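Local coordinates for putative exported protein (Peptoclostridium difficile, PDB 5TTA) that is of unknown function but probably carries a signal sequence and is exported from the bacterial cell, at residues S46-D51 against G199-K204; Y55-N60 against G117-I122; L89-D94 against F188-K193; D94-A99 against S123-K128. One frame throughout, in Å; residues are numbered along the deposited sequence.

Strand 41-50 brings in the first half of contact 1, and the loop leading into strand 58-66 the first half of contact 2. Next come L89-D94 and D94-A99, which open contacts 3 and 4 and share Asp94. G117-I122 then closes contact 2, and S123-K128 closes contact 4. F188-K193 closes contact 3 and G199-K204 closes contact 1. Contact 1 therefore encloses the other three. Contact 4 lies within contact 3, while contact 2 crosses both. Contacts 1, 2 and 3 all reach the three-stranded sheet of 41-50, 58-66 and 183-189. Contacts 2 and 4 share the two-stranded sheet of 96-98 and 121-123. Centres of contacts 3 and 4 are about 8 Å apart.

Contact 1: S46-D51 against G199-K204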
loop_
_atom_site.group_PDB
_atom_site.type_symbol
_atom_site.label_atom_id
_atom_site.label_comp_id
_atom_site.label_asym_id
_atom_site.label_seq_id
_atom_site.Cartn_x
_atom_site.Cartn_y
_atom_site.Cartn_z
ATOM N N SER A 46 8.621 19.262 -24.255
ATOM C CA SER A 46 7.298 19.073 -23.669
ATOM C C SER A 46 6.317 19.687 -24.649
ATOM O O SER A 46 6.483 20.845 -25.041
ATOM C CB SER A 46 7.171 19.696 -22.268
ATOM O OG SER A 46 7.502 21.062 -22.284
ATOM N N LYS A 47 5.347 18.892 -25.098
ATOM C CA LYS A 47 4.565 19.187 -26.290
ATOM C C LYS A 47 3.197 18.538 -26.127
ATOM O O LYS A 47 3.083 17.478 -25.529
ATOM C CB LYS A 47 5.220 18.612 -27.558
ATOM C CG LYS A 47 6.134 19.536 -28.333
ATOM C CD LYS A 47 6.665 18.852 -29.606
ATOM C CE LYS A 47 5.557 18.559 -30.614
ATOM N NZ LYS A 47 4.919 19.803 -31.151
ATOM N N ILE A 48 2.179 19.152 -26.681
ATOM C CA ILE A 48 0.856 18.527 -26.748
ATOM C C ILE A 48 0.903 17.523 -27.872
ATOM O O ILE A 48 1.339 17.856 -28.982
ATOM C CB ILE A 48 -0.246 19.561 -27.033
ATOM C CG1 ILE A 48 -0.160 20.724 -26.065
ATOM C CG2 ILE A 48 -1.635 18.885 -27.044
ATOM C CD1 ILE A 48 -1.143 20.661 -24.953
ATOM N N GLN A 49 0.481 16.294 -27.578
ATOM C CA GLN A 49 0.282 15.261 -28.576
ATOM C C GLN A 49 -1.103 14.653 -28.380
ATOM O O GLN A 49 -1.640 14.637 -27.266
ATOM C CB GLN A 49 1.375 14.193 -28.472
ATOM C CG GLN A 49 2.777 14.821 -28.562
ATOM C CD GLN A 49 3.931 13.819 -28.642
ATOM O OE1 GLN A 49 3.728 12.600 -28.665
ATOM N NE2 GLN A 49 5.162 14.346 -28.673
ATOM N N TYR A 50 -1.678 14.164 -29.474
ATOM C CA TYR A 50 -3.002 13.543 -29.461
ATOM C C TYR A 50 -2.881 12.055 -29.747
ATOM O O TYR A 50 -2.079 11.639 -30.592
ATOM C CB TYR A 50 -3.910 14.201 -30.498
ATOM C CG TYR A 50 -3.949 15.697 -30.326
ATOM C CD1 TYR A 50 -2.999 16.521 -30.930
ATOM C CD2 TYR A 50 -4.908 16.282 -29.509
ATOM C CE1 TYR A 50 -3.029 17.902 -30.737
ATOM C CE2 TYR A 50 -4.956 17.650 -29.323
ATOM C CZ TYR A 50 -4.027 18.453 -29.929
ATOM O OH TYR A 50 -4.103 19.812 -29.732
ATOM N N ASP A 51 -3.689 11.252 -29.058
ATOM C CA ASP A 51 -3.565 9.821 -29.256
ATOM C C ASP A 51 -4.144 9.420 -30.616
ATOM O O ASP A 51 -4.747 10.226 -31.341
ATOM C CB ASP A 51 -4.213 9.058 -28.099
ATOM C CG ASP A 51 -5.745 9.171 -28.062
ATOM O OD1 ASP A 51 -6.415 9.193 -29.123
ATOM O OD2 ASP A 51 -6.293 9.187 -26.937
ATOM N N GLY A 199 -10.274 19.548 -32.925
ATOM C CA GLY A 199 -8.902 19.209 -32.661
ATOM C C GLY A 199 -8.040 20.363 -32.188
ATOM O O GLY A 199 -6.836 20.162 -31.983
ATOM N N GLU A 200 -8.610 21.553 -32.005
ATOM C CA GLU A 200 -7.824 22.728 -31.641
ATOM C C GLU A 200 -7.540 22.757 -30.145
ATOM O O GLU A 200 -8.394 22.398 -29.329
ATOM C CB GLU A 200 -8.547 24.016 -32.030
ATOM C CG GLU A 200 -8.993 24.100 -33.468
ATOM C CD GLU A 200 -9.926 25.281 -33.699
ATOM O OE1 GLU A 200 -9.501 26.261 -34.352
ATOM O OE2 GLU A 200 -11.078 25.236 -33.204
ATOM N N HIS A 201 -6.342 23.225 -29.791
ATOM C CA HIS A 201 -5.936 23.388 -28.403
ATOM C C HIS A 201 -5.439 24.817 -28.210
ATOM O O HIS A 201 -4.566 25.267 -28.957
ATOM C CB HIS A 201 -4.846 22.390 -28.021
ATOM C CG HIS A 201 -4.886 21.988 -26.581
ATOM N ND1 HIS A 201 -4.798 22.902 -25.554
ATOM C CD2 HIS A 201 -5.038 20.778 -25.998
ATOM C CE1 HIS A 201 -4.892 22.269 -24.397
ATOM N NE2 HIS A 201 -5.023 20.980 -24.639
ATOM N N GLY A 202 -5.985 25.520 -27.210
ATOM C CA GLY A 202 -5.547 26.886 -26.966
ATOM C C GLY A 202 -4.093 26.967 -26.543
ATOM O O GLY A 202 -3.447 28.013 -26.702
ATOM N N VAL A 203 -3.572 25.893 -25.972
ATOM C CA VAL A 203 -2.176 25.836 -25.545
ATOM C C VAL A 203 -1.315 25.538 -26.763
ATOM O O VAL A 203 -1.488 24.504 -27.412
ATOM C CB VAL A 203 -1.961 24.776 -24.460
ATOM C CG1 VAL A 203 -0.468 24.612 -24.181
ATOM C CG2 VAL A 203 -2.714 25.123 -23.193
ATOM N N LYS A 204 -0.382 26.442 -27.072
ATOM C CA LYS A 204 0.532 26.267 -28.191
ATOM C C LYS A 204 1.914 25.827 -27.739
ATOM O O LYS A 204 2.583 25.072 -28.453
ATOM C CB LYS A 204 0.636 27.582 -28.987
ATOM C CG LYS A 204 1.518 27.535 -30.223
ATOM C CD LYS A 204 0.995 26.563 -31.270
ATOM C CE LYS A 204 1.439 26.977 -32.669
ATOM N NZ LYS A 204 2.880 26.733 -32.881
#
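Two side chains of an edge strand, Ile48 and Tyr50, meet the His201 side chain. The main apolar contact is CH-pi. Ile48 CD1 sits 4.0 Å from the centroid of the His201 ring, only 12° off the ring normal. With Ile48 CG1 anti to the carbonyl carbon (chi1 -52°), CD1 lands on the imidazole, and the side chain crosses His201 at about a right angle. The same methyl, Ile48 CD1, touches Val203 CG1 at 4.1 Å. Tyr50 makes a tip contact. Its OH lies 3.2 Å from His201 CB, which is at the edge of the phenol ring and near its plane. Gly199 O is 3.6 Å from Tyr50 OH. The polar bonds fix the imidazole from within its own segment and beyond. Val203 N donates to His201 ND1 at 3.3 Å, near the ring plane. His201 NE2 bonds to Leu190 O. This pattern is consistent with a neutral ring carrying its proton on NE2, held flat under Ile48. Strand 41-50 is an outermost strand of its sheet and pairs with strand 58-66, whose Pro58 touches both Tyr50 and His201. Gly202 bonds by its backbone to Lys193, beside the small sheet of strands 194-195 and 200-201.

Contact 2: Y55-N60 against G117-I122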
loop_
_atom_site.group_PDB
_atom_site.type_symbol
_atom_site.label_atom_id
_atom_site.label_comp_id
_atom_site.label_asym_id
_atom_site.label_seq_id
_atom_site.Cartn_x
_atom_site.Cartn_y
_atom_site.Cartn_z
ATOM N N TYR A 55 -10.867 9.456 -30.900
ATOM C CA TYR A 55 -11.166 10.559 -29.999
ATOM C C TYR A 55 -9.991 11.507 -29.817
ATOM O O TYR A 55 -10.193 12.624 -29.320
ATOM C CB TYR A 55 -11.614 10.024 -28.634
ATOM C CG TYR A 55 -12.680 8.935 -28.789
ATOM C CD1 TYR A 55 -12.355 7.584 -28.697
ATOM C CD2 TYR A 55 -13.994 9.269 -29.075
ATOM C CE1 TYR A 55 -13.326 6.598 -28.860
ATOM C CE2 TYR A 55 -14.973 8.284 -29.235
ATOM C CZ TYR A 55 -14.626 6.952 -29.130
ATOM O OH TYR A 55 -15.601 5.977 -29.302
ATOM N N HIS A 56 -8.788 11.093 -30.209
ATOM C CA HIS A 56 -7.612 11.977 -30.265
ATOM C C HIS A 56 -7.471 12.807 -28.989
ATOM O O HIS A 56 -7.388 14.035 -29.016
ATOM C CB HIS A 56 -7.678 12.877 -31.500
ATOM C CG HIS A 56 -7.716 12.116 -32.792
ATOM N ND1 HIS A 56 -6.643 11.384 -33.251
ATOM C CD2 HIS A 56 -8.698 11.962 -33.713
ATOM C CE1 HIS A 56 -6.959 10.814 -34.403
ATOM N NE2 HIS A 56 -8.202 11.146 -34.704
ATOM N N TRP A 57 -7.415 12.114 -27.860
ATOM C CA TRP A 57 -7.312 12.834 -26.601
ATOM C C TRP A 57 -5.950 13.531 -26.494
ATOM O O TRP A 57 -4.927 12.981 -26.925
ATOM C CB TRP A 57 -7.500 11.908 -25.416
ATOM C CG TRP A 57 -8.951 11.541 -25.126
ATOM C CD1 TRP A 57 -10.059 11.777 -25.918
ATOM C CD2 TRP A 57 -9.415 10.844 -23.979
ATOM N NE1 TRP A 57 -11.192 11.297 -25.293
ATOM C CE2 TRP A 57 -10.821 10.710 -24.105
ATOM C CE3 TRP A 57 -8.783 10.344 -22.828
ATOM C CZ2 TRP A 57 -11.600 10.090 -23.128
ATOM C CZ3 TRP A 57 -9.565 9.719 -21.859
ATOM C CH2 TRP A 57 -10.957 9.588 -22.023
ATOM N N PRO A 58 -5.910 14.739 -25.927
ATOM C CA PRO A 58 -4.652 15.503 -25.803
ATOM C C PRO A 58 -3.889 15.185 -24.532
ATOM O O PRO A 58 -4.464 15.060 -23.448
ATOM C CB PRO A 58 -5.140 16.963 -25.748
ATOM C CG PRO A 58 -6.456 16.871 -24.989
ATOM C CD PRO A 58 -7.078 15.487 -25.422
ATOM N N SER A 59 -2.559 15.104 -24.659
ATOM C CA SER A 59 -1.705 14.964 -23.483
ATOM C C SER A 59 -0.508 15.901 -23.589
ATOM O O SER A 59 0.035 16.132 -24.670
ATOM C CB SER A 59 -1.143 13.536 -23.298
ATOM O OG SER A 59 -2.140 12.564 -23.008
ATOM N N ASN A 60 -0.061 16.376 -22.431
ATOM C CA ASN A 60 1.241 17.040 -22.313
ATOM C C ASN A 60 2.295 15.938 -22.237
ATOM O O ASN A 60 2.366 15.216 -21.237
ATOM C CB ASN A 60 1.197 17.914 -21.057
ATOM C CG ASN A 60 2.537 18.542 -20.690
ATOM O OD1 ASN A 60 2.725 18.983 -19.549
ATOM N ND2 ASN A 60 3.430 18.594 -21.616
ATOM N N GLY A 117 -15.371 8.181 -24.826
ATOM C CA GLY A 117 -14.374 8.835 -25.649
ATOM C C GLY A 117 -14.749 10.260 -26.002
ATOM O O GLY A 117 -13.873 11.096 -26.212
ATOM N N ILE A 118 -16.047 10.558 -26.039
ATOM C CA ILE A 118 -16.549 11.881 -26.394
ATOM C C ILE A 118 -16.552 12.741 -25.132
ATOM O O ILE A 118 -17.298 12.487 -24.182
ATOM C CB ILE A 118 -17.940 11.785 -27.030
ATOM C CG1 ILE A 118 -17.838 11.064 -28.376
ATOM C CG2 ILE A 118 -18.549 13.151 -27.210
ATOM C CD1 ILE A 118 -19.162 10.649 -28.961
ATOM N N VAL A 119 -15.710 13.766 -25.109
ATOM C CA VAL A 119 -15.513 14.553 -23.905
ATOM C C VAL A 119 -16.451 15.748 -24.003
ATOM O O VAL A 119 -16.260 16.628 -24.850
ATOM C CB VAL A 119 -14.042 14.973 -23.759
ATOM C CG1 VAL A 119 -13.823 15.840 -22.519
ATOM C CG2 VAL A 119 -13.160 13.717 -23.717
ATOM N N THR A 120 -17.487 15.762 -23.161
ATOM C CA THR A 120 -18.473 16.834 -23.198
ATOM C C THR A 120 -18.085 18.021 -22.320
ATOM O O THR A 120 -18.677 19.097 -22.467
ATOM C CB THR A 120 -19.861 16.306 -22.790
ATOM O OG1 THR A 120 -19.948 16.181 -21.367
ATOM C CG2 THR A 120 -20.125 14.928 -23.409
ATOM N N GLY A 121 -17.101 17.853 -21.436
ATOM C CA GLY A 121 -16.660 18.925 -20.559
ATOM C C GLY A 121 -15.487 18.456 -19.719
ATOM O O GLY A 121 -14.984 17.335 -19.882
ATOM N N ILE A 122 -15.057 19.329 -18.802
ATOM C CA ILE A 122 -13.966 19.017 -17.887
ATOM C C ILE A 122 -14.427 19.172 -16.438
ATOM O O ILE A 122 -15.344 19.940 -16.124
ATOM C CB ILE A 122 -12.726 19.900 -18.156
ATOM C CG1 ILE A 122 -13.035 21.365 -17.888
ATOM C CG2 ILE A 122 -12.243 19.735 -19.592
ATOM C CD1 ILE A 122 -11.797 22.236 -17.890
#
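Gly117 comes first and has the largest share of the contact. Its CA lies over the centre of the Tyr55 ring, 3.5 Å from the centroid and 13° off the ring normal. This is a CH-pi contact over the ring face. With no side chain on Gly117, the phenol can lie directly on the backbone, and Tyr55 CD2 reaches Gly117 C at 3.3 Å. Tyr55 CG is anti to the carbonyl carbon (chi1 -48°), which lays the phenol onto Gly117. The ring is also held at its tip, where Tyr55 OH bonds to Asp115 OD2 and Asp115 OD1 takes the N-H of Gly117. The carbonyl of Gly117 points at the edge of the second aromatic. Trp57 NE1 donates to Gly117 O at 2.8 Å, nearly straight at 167°. The acceptor lies in the indole plane, and the N-H arrives on a carbonyl lone pair. Gln196 NE2 also bonds to Gly117 O, so two donors grip this oxygen. At Ile118 the CB points away, yet CG1 still touches Tyr55 CE2 at 4.1 Å. Val119 turns back toward Trp57. Its CG2, beside its own backbone N, packs obliquely on the pyrrole part of the indole, 3.5 Å from Trp57 NE1 and 3.8 Å from Trp57 CE2. The contact thus joins the loop leading into strand 58-66 to the loop before strand 121-123. Trp57 stacks edge-to-face on Phe191 and also touches Leu189 of strand 183-189 and Asn97 of strand 96-98.

Contact 3: L89-D94 against F188-K193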
loop_
_atom_site.group_PDB
_atom_site.type_symbol
_atom_site.label_atom_id
_atom_site.label_comp_id
_atom_site.label_asym_id
_atom_site.label_seq_id
_atom_site.Cartn_x
_atom_site.Cartn_y
_atom_site.Cartn_z
ATOM N N LEU A 89 -0.960 31.330 -19.978
ATOM C CA LEU A 89 -2.310 30.791 -19.792
ATOM C C LEU A 89 -2.452 30.181 -18.410
ATOM O O LEU A 89 -1.574 29.425 -17.967
ATOM C CB LEU A 89 -2.639 29.728 -20.849
ATOM C CG LEU A 89 -2.695 30.247 -22.279
ATOM C CD1 LEU A 89 -2.750 29.060 -23.246
ATOM C CD2 LEU A 89 -3.903 31.128 -22.434
ATOM N N GLU A 90 -3.567 30.487 -17.740
ATOM C CA GLU A 90 -3.955 29.771 -16.529
ATOM C C GLU A 90 -4.789 28.561 -16.929
ATOM O O GLU A 90 -5.800 28.711 -17.629
ATOM C CB GLU A 90 -4.774 30.649 -15.589
ATOM C CG GLU A 90 -4.012 31.781 -14.970
ATOM C CD GLU A 90 -4.860 32.559 -13.983
ATOM O OE1 GLU A 90 -4.854 32.213 -12.781
ATOM O OE2 GLU A 90 -5.541 33.507 -14.423
ATOM N N LEU A 91 -4.383 27.380 -16.460
ATOM C CA LEU A 91 -5.050 26.126 -16.787
ATOM C C LEU A 91 -5.601 25.419 -15.555
ATOM O O LEU A 91 -5.067 25.536 -14.457
ATOM C CB LEU A 91 -4.083 25.140 -17.490
ATOM C CG LEU A 91 -3.437 25.657 -18.777
ATOM C CD1 LEU A 91 -2.631 24.513 -19.404
ATOM C CD2 LEU A 91 -4.490 26.143 -19.748
ATOM N N TYR A 92 -6.680 24.655 -15.767
ATOM C CA TYR A 92 -6.992 23.508 -14.921
ATOM C C TYR A 92 -6.128 22.342 -15.405
ATOM O O TYR A 92 -6.556 21.499 -16.203
ATOM C CB TYR A 92 -8.485 23.176 -14.997
ATOM C CG TYR A 92 -9.392 24.240 -14.424
ATOM C CD1 TYR A 92 -9.503 24.421 -13.047
ATOM C CD2 TYR A 92 -10.158 25.048 -15.259
ATOM C CE1 TYR A 92 -10.351 25.378 -12.515
ATOM C CE2 TYR A 92 -11.026 26.020 -14.727
ATOM C CZ TYR A 92 -11.110 26.170 -13.355
ATOM O OH TYR A 92 -11.936 27.122 -12.810
ATOM N N TRP A 93 -4.875 22.302 -14.909
ATOM C CA TRP A 93 -3.853 21.437 -15.500
ATOM C C TRP A 93 -4.198 19.956 -15.395
ATOM O O TRP A 93 -3.865 19.176 -16.299
ATOM C CB TRP A 93 -2.501 21.657 -14.818
ATOM C CG TRP A 93 -1.814 22.922 -15.227
ATOM C CD1 TRP A 93 -2.000 24.182 -14.707
ATOM C CD2 TRP A 93 -0.831 23.044 -16.256
ATOM N NE1 TRP A 93 -1.164 25.081 -15.357
ATOM C CE2 TRP A 93 -0.429 24.400 -16.298
ATOM C CE3 TRP A 93 -0.227 22.123 -17.132
ATOM C CZ2 TRP A 93 0.531 24.873 -17.217
ATOM C CZ3 TRP A 93 0.727 22.572 -18.031
ATOM C CH2 TRP A 93 1.114 23.951 -18.065
ATOM N N ASP A 94 -4.748 19.530 -14.258
ATOM C CA ASP A 94 -5.079 18.127 -14.018
ATOM C C ASP A 94 -6.586 17.868 -14.039
ATOM O O ASP A 94 -7.066 16.961 -13.355
ATOM C CB ASP A 94 -4.470 17.643 -12.698
ATOM C CG ASP A 94 -4.839 18.509 -11.501
ATOM O OD1 ASP A 94 -5.702 19.411 -11.626
ATOM O OD2 ASP A 94 -4.267 18.278 -10.399
ATOM N N PHE A 188 0.745 13.299 -19.673
ATOM C CA PHE A 188 -0.304 13.737 -18.757
ATOM C C PHE A 188 -1.452 14.345 -19.549
ATOM O O PHE A 188 -1.263 15.342 -20.251
ATOM C CB PHE A 188 0.252 14.750 -17.759
ATOM C CG PHE A 188 1.544 14.320 -17.137
ATOM C CD1 PHE A 188 2.757 14.642 -17.743
ATOM C CD2 PHE A 188 1.548 13.586 -15.959
ATOM C CE1 PHE A 188 3.955 14.267 -17.179
ATOM C CE2 PHE A 188 2.756 13.188 -15.387
ATOM C CZ PHE A 188 3.955 13.551 -15.989
ATOM N N LEU A 189 -2.648 13.753 -19.413
ATOM C CA LEU A 189 -3.832 14.254 -20.115
ATOM C C LEU A 189 -4.028 15.745 -19.835
ATOM O O LEU A 189 -3.860 16.207 -18.700
ATOM C CB LEU A 189 -5.077 13.440 -19.698
ATOM C CG LEU A 189 -5.103 12.018 -20.297
ATOM C CD1 LEU A 189 -6.251 11.137 -19.710
ATOM C CD2 LEU A 189 -5.275 12.158 -21.796
ATOM N N LEU A 190 -4.366 16.508 -20.886
ATOM C CA LEU A 190 -4.479 17.986 -20.785
ATOM C C LEU A 190 -5.740 18.442 -21.538
ATOM O O LEU A 190 -5.688 18.948 -22.661
ATOM C CB LEU A 190 -3.208 18.655 -21.307
ATOM C CG LEU A 190 -3.060 20.144 -20.948
ATOM C CD1 LEU A 190 -2.778 20.202 -19.461
ATOM C CD2 LEU A 190 -1.924 20.755 -21.704
ATOM N N PHE A 191 -6.902 18.214 -20.899
ATOM C CA PHE A 191 -8.200 18.509 -21.492
ATOM C C PHE A 191 -8.537 19.991 -21.526
ATOM O O PHE A 191 -9.197 20.434 -22.465
ATOM C CB PHE A 191 -9.295 17.760 -20.729
ATOM C CG PHE A 191 -9.198 16.272 -20.857
ATOM C CD1 PHE A 191 -8.927 15.490 -19.753
ATOM C CD2 PHE A 191 -9.329 15.664 -22.106
ATOM C CE1 PHE A 191 -8.841 14.100 -19.864
ATOM C CE2 PHE A 191 -9.252 14.270 -22.240
ATOM C CZ PHE A 191 -9.002 13.488 -21.119
ATOM N N ASP A 192 -8.087 20.780 -20.548
ATOM C CA ASP A 192 -8.458 22.200 -20.533
ATOM C C ASP A 192 -7.959 22.917 -21.788
ATOM O O ASP A 192 -6.806 22.743 -22.201
ATOM C CB ASP A 192 -7.911 22.877 -19.274
ATOM C CG ASP A 192 -8.542 24.253 -19.035
ATOM O OD1 ASP A 192 -9.602 24.539 -19.631
ATOM O OD2 ASP A 192 -7.979 25.052 -18.256
ATOM N N LYS A 193 -8.853 23.709 -22.407
ATOM C CA LYS A 193 -8.644 24.546 -23.613
ATOM C C LYS A 193 -8.627 23.714 -24.891
ATOM O O LYS A 193 -8.306 24.250 -25.950
ATOM C CB LYS A 193 -7.351 25.381 -23.574
ATOM C CG LYS A 193 -7.144 26.190 -22.275
ATOM C CD LYS A 193 -8.090 27.361 -22.169
ATOM C CE LYS A 193 -7.651 28.310 -21.049
ATOM N NZ LYS A 193 -8.572 29.460 -20.947
HETATM O O HOH W 1 -8.855 27.315 -17.923
HETATM O O HOH W 2 -7.531 30.715 -18.766
HETATM O O HOH W 3 -6.313 20.160 -18.556
HETATM O O HOH W 4 -1.930 17.518 -17.234
#
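Asp192 OD2 is gripped by two hydrogen bonds. Tyr92 N donates to Asp192 OD2 at 2.8 Å, with an angle of 162° at the hydrogen. The N-H comes from above the carboxylate plane. Water 1 donates the second bond to Asp192 OD2 and stands very close, at 2.4 Å. Asp192 CG is anti to its backbone N (chi1 -166°), which sends the carboxylate toward the other segment. Leu91 CA and the CB and CD2 of Tyr92 line the same oxygen. The two segments run roughly antiparallel, yet they do not pair as strands. The loop between strands 88-89 and 96-98 instead lies against the chain leaving strand 183-189, and waters join the backbones. Water 3 donates to Tyr92 O and accepts from Asp192 N, 2.7 Å from that nitrogen. Water 4 donates to Trp93 O and Leu189 O. At the other end, water 2 takes a bond from Lys193 NZ at 2.7 Å and gives one to Glu90 O. The Lys193 chain bends at chi2 (-72°), and its CG rests 3.7 Å from Leu91 CD2. On the apolar side, Leu190 CD1 lies 4.0 Å from Trp93 CE3, the two side chains pointing the same way. Leu91 CD1 sits over one face of that indole, whose NE1 bonds to Ser129 O.

Contact 4: D94-A99 against S123-K128; sequences DAQNVA and SPVSPK
Both carboxylate oxygens of Asp94 are taken by Ser126. The backbone N-H of Ser126 donates to Asp94 OD1 at 2.8 Å and 163°. The hydroxyl, Ser126 OG, donates to Asp94 OD2 and is very short at 2.5 Å. Each oxygen uses its syn lone pair, so one serine binds the carboxylate at both ends. Asp94 CG takes the crowded position between backbone N and carbonyl carbon (chi1 54°), which brings the carboxylate to Ser126. Asp94 OD1 has a further donor in water 5, at 2.9 Å. Water 5 also accepts from Val125 N and donates to Ser126 O, so it satisfies two backbone groups of the loop. Further along, Gln96 and Ser123 form a hydrogen-bonded antiparallel pair. Gln96 N donates to Ser123 O at 2.9 Å, from above the carbonyl plane. Ser123 N donates to Gln96 O at 2.7 Å, in the carbonyl plane. Their side chains share a face of the ribbon. There water 6 accepts from Gln96 NE2 at 2.6 Å, bonds to Ser123 OG and donates to Pro124 O. Val125 CG2 lies 3.9 Å from Gln96 CG, and Val98 CG2 lies 3.8 Å from Ser123 CB. Val98 continues the pairing with the backbone of Thr120 and Gly121. The arrangement is that of a two-stranded antiparallel beta ribbon, strands 96-98 and 121-123, with the aspartate-serine pair fastening the chain just past its end.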
loop_
_atom_site.group_PDB
_atom_site.type_symbol
_atom_site.label_atom_id
_atom_site.label_comp_id
_atom_site.label_asym_id
_atom_site.label_seq_id
_atom_site.Cartn_x
_atom_site.Cartn_y
_atom_site.Cartn_z
ATOM N N ASP A 94 -4.748 19.530 -14.258
ATOM C CA ASP A 94 -5.079 18.127 -14.018
ATOM C C ASP A 94 -6.586 17.868 -14.039
ATOM O O ASP A 94 -7.066 16.961 -13.355
ATOM C CB ASP A 94 -4.470 17.643 -12.698
ATOM C CG ASP A 94 -4.839 18.509 -11.501
ATOM O OD1 ASP A 94 -5.702 19.411 -11.626
ATOM O OD2 ASP A 94 -4.267 18.278 -10.399
ATOM N N ALA A 95 -7.334 18.603 -14.871
ATOM C CA ALA A 95 -8.770 18.372 -14.981
ATOM C C ALA A 95 -9.056 16.979 -15.535
ATOM O O ALA A 95 -8.317 16.456 -16.374
ATOM C CB ALA A 95 -9.413 19.415 -15.883
ATOM N N GLN A 96 -10.171 16.401 -15.093
ATOM C CA GLN A 96 -10.659 15.133 -15.617
ATOM C C GLN A 96 -11.710 15.369 -16.696
ATOM O O GLN A 96 -12.398 16.392 -16.710
ATOM C CB GLN A 96 -11.272 14.275 -14.510
ATOM C CG GLN A 96 -10.332 13.930 -13.369
ATOM C CD GLN A 96 -11.005 13.061 -12.321
ATOM O OE1 GLN A 96 -10.833 11.838 -12.317
ATOM N NE2 GLN A 96 -11.779 13.684 -11.426
ATOM N N ASN A 97 -11.835 14.403 -17.597
ATOM C CA ASN A 97 -12.822 14.498 -18.654
ATOM C C ASN A 97 -14.183 14.120 -18.094
ATOM O O ASN A 97 -14.287 13.331 -17.153
ATOM C CB ASN A 97 -12.445 13.585 -19.827
ATOM C CG ASN A 97 -12.289 12.127 -19.413
ATOM O OD1 ASN A 97 -11.405 11.769 -18.635
ATOM N ND2 ASN A 97 -13.160 11.280 -19.928
ATOM N N VAL A 98 -15.223 14.694 -18.674
ATOM C CA VAL A 98 -16.599 14.355 -18.326
ATOM C C VAL A 98 -17.264 13.753 -19.557
ATOM O O VAL A 98 -16.948 14.125 -20.690
ATOM C CB VAL A 98 -17.369 15.598 -17.817
ATOM C CG1 VAL A 98 -18.778 15.230 -17.366
ATOM C CG2 VAL A 98 -16.597 16.275 -16.673
ATOM N N ALA A 99 -18.168 12.800 -19.329
ATOM C CA ALA A 99 -18.920 12.126 -20.384
ATOM C C ALA A 99 -20.378 12.571 -20.374
ATOM O O ALA A 99 -20.862 13.184 -19.418
ATOM C CB ALA A 99 -18.840 10.600 -20.229
ATOM N N SER A 123 -13.762 18.428 -15.556
ATOM C CA SER A 123 -13.985 18.490 -14.113
ATOM C C SER A 123 -12.676 18.843 -13.413
ATOM O O SER A 123 -11.773 17.988 -13.319
ATOM C CB SER A 123 -14.525 17.160 -13.591
ATOM O OG SER A 123 -14.805 17.229 -12.200
ATOM N N PRO A 124 -12.537 20.063 -12.894
ATOM C CA PRO A 124 -11.277 20.462 -12.252
ATOM C C PRO A 124 -10.901 19.572 -11.074
ATOM O O PRO A 124 -11.751 19.007 -10.377
ATOM C CB PRO A 124 -11.556 21.899 -11.791
ATOM C CG PRO A 124 -12.611 22.385 -12.714
ATOM C CD PRO A 124 -13.464 21.196 -13.050
ATOM N N VAL A 125 -9.590 19.448 -10.877
ATOM C CA VAL A 125 -9.015 18.762 -9.732
ATOM C C VAL A 125 -8.292 19.815 -8.888
ATOM O O VAL A 125 -8.840 20.283 -7.886
ATOM C CB VAL A 125 -8.125 17.598 -10.208
ATOM C CG1 VAL A 125 -7.341 17.005 -9.077
ATOM C CG2 VAL A 125 -9.047 16.513 -10.791
ATOM N N SER A 126 -7.092 20.241 -9.318
ATOM C CA SER A 126 -6.361 21.343 -8.704
ATOM C C SER A 126 -6.946 22.696 -9.139
ATOM O O SER A 126 -7.584 22.798 -10.187
ATOM C CB SER A 126 -4.884 21.266 -9.093
ATOM O OG SER A 126 -4.294 20.065 -8.607
ATOM N N PRO A 127 -6.750 23.752 -8.345
ATOM C CA PRO A 127 -7.215 25.085 -8.763
ATOM C C PRO A 127 -6.589 25.545 -10.076
ATOM O O PRO A 127 -5.456 25.199 -10.404
ATOM C CB PRO A 127 -6.764 25.995 -7.608
ATOM C CG PRO A 127 -6.801 25.096 -6.388
ATOM C CD PRO A 127 -6.238 23.756 -6.958
ATOM N N LYS A 128 -7.309 26.410 -10.794
ATOM C CA LYS A 128 -6.734 27.018 -11.997
ATOM C C LYS A 128 -5.458 27.773 -11.629
ATOM O O LYS A 128 -5.397 28.419 -10.576
ATOM C CB LYS A 128 -7.744 27.976 -12.647
ATOM C CG LYS A 128 -7.295 28.480 -14.038
ATOM C CD LYS A 128 -8.097 29.686 -14.541
ATOM C CE LYS A 128 -9.362 29.301 -15.258
ATOM N NZ LYS A 128 -10.261 30.486 -15.442
HETATM O O HOH W 5 -7.779 21.144 -12.547
HETATM O O HOH W 6 -12.651 16.099 -10.786
#